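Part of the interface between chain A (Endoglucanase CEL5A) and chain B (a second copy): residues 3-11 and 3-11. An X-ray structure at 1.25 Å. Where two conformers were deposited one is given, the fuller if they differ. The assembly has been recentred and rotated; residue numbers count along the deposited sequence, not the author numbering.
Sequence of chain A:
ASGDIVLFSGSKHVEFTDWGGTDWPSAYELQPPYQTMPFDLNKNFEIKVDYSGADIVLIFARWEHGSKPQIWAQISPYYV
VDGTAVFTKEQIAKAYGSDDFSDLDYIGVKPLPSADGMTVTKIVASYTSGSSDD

Chain A, residues 3-11: GDIVLFSGS
Chain B, residues 3-11: GDIVLFSGS

How do the two copies align? Related by an exact two-fold axis, they run antiparallel, their 4-to-10 directions 167° apart, with I5(A) opposite G10(B), V6(A) opposite S9(B) and L7(A) opposite F8(B). Residues 4-6 and 8-9 are extended; L7(A), at phi/psi -86/-24, turns the corner between them, as does L7(B).

What bonds the backbones? V6(A) N donates to S9(B) O at 2.8 Å and S9(B) N to V6(A) O at 3.0 Å, a reciprocal pair that symmetry repeats. Near the axis L7(A) O and L7(B) O come within 3.3 Å, but both are acceptors and do not bond.

Which side chains meet? V6(A) (chi1 178°, t) points toward the partner, and V6(A) CG1 lies 3.8 Å from V6(B) CG1, an apolar contact across the axis. I5(A) (m, t) packs its CG2 3.8 Å from F8(B) CE1. F8(B) starts away, but chi1 175° (t) and chi2 75° bring its ring back.

What does S9(B) do? In the conformer given, chi1 is 78° (p), placing S9(B) OG 3.1 Å from V6(A) CG2, a tight approach, and 2.9 Å from water 1 O, a hydrogen bond. That water donates to D4(A) O (3.0 Å from its O), bridging the chains; the two-fold axis repeats the bridge at water 2, between S9(A) OG and D4(B) O.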

# COMPACT_ATOMS: atom_id res chain seq x y z
N GLY A 3 6.23 16.75 6.57
CA GLY A 3 6.18 15.75 7.70
C GLY A 3 6.56 14.36 7.22
O GLY A 3 7.18 14.24 6.07
N ASP A 4 6.24 13.38 8.11
CA ASP A 4 6.57 11.92 7.91
C ASP A 4 5.31 11.06 7.80
O ASP A 4 4.29 11.13 8.56
CB ASP A 4 7.26 11.30 9.06
CG ASP A 4 8.83 11.47 9.03
OD1 ASP A 4 9.32 12.43 8.38
OD2 ASP A 4 9.53 10.61 9.65
N ILE A 5 5.37 10.26 6.80
CA ILE A 5 4.20 9.41 6.42
C ILE A 5 4.68 7.98 6.63
O ILE A 5 5.68 7.57 6.00
CB ILE A 5 3.84 9.71 5.02
CG1 ILE A 5 3.45 11.23 4.85
CG2 ILE A 5 2.76 8.78 4.59
CD1 ILE A 5 3.37 11.66 3.40
N VAL A 6 3.97 7.23 7.40
CA VAL A 6 4.29 5.81 7.59
C VAL A 6 3.62 5.02 6.48
O VAL A 6 2.35 5.05 6.39
CB VAL A 6 3.93 5.32 8.97
CG1 VAL A 6 4.22 3.81 9.13
CG2 VAL A 6 4.61 6.14 10.06
N LEU A 7 4.37 4.39 5.62
CA LEU A 7 3.85 3.52 4.57
C LEU A 7 3.66 2.13 5.06
O LEU A 7 2.87 1.37 4.46
CB LEU A 7 4.82 3.55 3.35
CG LEU A 7 5.06 4.90 2.77
CD1 LEU A 7 5.96 4.83 1.52
CD2 LEU A 7 3.82 5.64 2.47
N PHE A 8 4.37 1.72 6.08
CA PHE A 8 4.27 0.39 6.68
C PHE A 8 4.94 0.41 8.02
O PHE A 8 6.08 0.96 8.13
CB PHE A 8 5.01 -0.67 5.80
CG PHE A 8 5.03 -2.02 6.44
CD1 PHE A 8 3.87 -2.84 6.45
CD2 PHE A 8 6.17 -2.49 7.10
CE1 PHE A 8 3.92 -4.05 7.10
CE2 PHE A 8 6.20 -3.72 7.76
CZ PHE A 8 5.04 -4.52 7.72
N SER A 9 4.39 -0.23 9.05
CA SER A 9 5.24 -0.59 10.19
C SER A 9 4.69 -1.92 10.73
O SER A 9 3.47 -2.12 10.82
CB SER A 9 5.36 0.54 11.18
OG SER A 9 4.21 0.56 11.90
N GLY A 10 5.59 -2.80 11.10
CA GLY A 10 5.24 -4.15 11.55
C GLY A 10 6.46 -5.00 11.41
O GLY A 10 7.55 -4.59 11.80
N SER A 11 6.26 -6.19 10.81
CA SER A 11 7.37 -7.15 10.67
C SER A 11 7.11 -7.92 9.43
O SER A 11 6.50 -9.01 9.46
CB SER A 11 7.51 -7.97 11.94
OG SER A 11 8.76 -8.71 11.81
N GLY B 3 -0.15 -9.00 16.79
CA GLY B 3 0.25 -7.55 16.99
C GLY B 3 -0.50 -6.64 16.03
O GLY B 3 -1.58 -7.10 15.43
N ASP B 4 0.03 -5.39 15.96
CA ASP B 4 -0.57 -4.26 15.14
C ASP B 4 0.37 -3.81 14.02
O ASP B 4 1.62 -3.59 14.14
CB ASP B 4 -0.76 -3.01 15.90
CG ASP B 4 -2.14 -2.94 16.67
OD1 ASP B 4 -2.72 -4.01 16.98
OD2 ASP B 4 -2.61 -1.79 16.92
N ILE B 5 -0.23 -3.71 12.90
CA ILE B 5 0.50 -3.41 11.64
C ILE B 5 -0.04 -2.06 11.19
O ILE B 5 -1.26 -1.94 10.96
CB ILE B 5 0.25 -4.50 10.67
CG1 ILE B 5 0.74 -5.89 11.24
CG2 ILE B 5 0.88 -4.14 9.37
CD1 ILE B 5 0.24 -7.06 10.44
N VAL B 6 0.82 -1.12 11.00
CA VAL B 6 0.41 0.18 10.47
C VAL B 6 0.40 0.11 8.95
O VAL B 6 1.49 -0.16 8.35
CB VAL B 6 1.27 1.31 11.00
CG1 VAL B 6 0.86 2.67 10.39
CG2 VAL B 6 1.27 1.36 12.52
N LEU B 7 -0.74 0.24 8.33
CA LEU B 7 -0.87 0.28 6.87
C LEU B 7 -0.69 1.65 6.35
O LEU B 7 -0.36 1.82 5.15
CB LEU B 7 -2.26 -0.29 6.47
CG LEU B 7 -2.53 -1.68 6.93
CD1 LEU B 7 -3.89 -2.19 6.42
CD2 LEU B 7 -1.46 -2.63 6.59
N PHE B 8 -0.93 2.67 7.14
CA PHE B 8 -0.77 4.08 6.77
C PHE B 8 -0.77 4.91 8.01
O PHE B 8 -1.64 4.70 8.90
CB PHE B 8 -1.97 4.55 5.88
CG PHE B 8 -1.90 6.01 5.57
CD1 PHE B 8 -0.99 6.51 4.62
CD2 PHE B 8 -2.68 6.93 6.28
CE1 PHE B 8 -0.92 7.87 4.41
CE2 PHE B 8 -2.60 8.31 6.06
CZ PHE B 8 -1.71 8.77 5.06
N SER B 9 0.08 5.94 8.12
CA SER B 9 -0.22 7.00 9.09
C SER B 9 0.31 8.30 8.48
O SER B 9 1.40 8.34 7.89
CB SER B 9 0.28 6.65 10.47
OG SER B 9 1.62 6.87 10.48
N GLY B 10 -0.45 9.35 8.64
CA GLY B 10 -0.14 10.66 8.03
C GLY B 10 -1.40 11.45 8.00
O GLY B 10 -2.14 11.49 8.98
N SER B 11 -1.67 12.04 6.83
CA SER B 11 -2.85 12.91 6.67
C SER B 11 -3.29 12.80 5.25
O SER B 11 -2.89 13.62 4.39
CB SER B 11 -2.54 14.31 7.15
OG SER B 11 -3.81 15.02 7.20
O HOH W 1 2.81 9.52 10.54
O HOH W 2 3.57 -1.38 13.96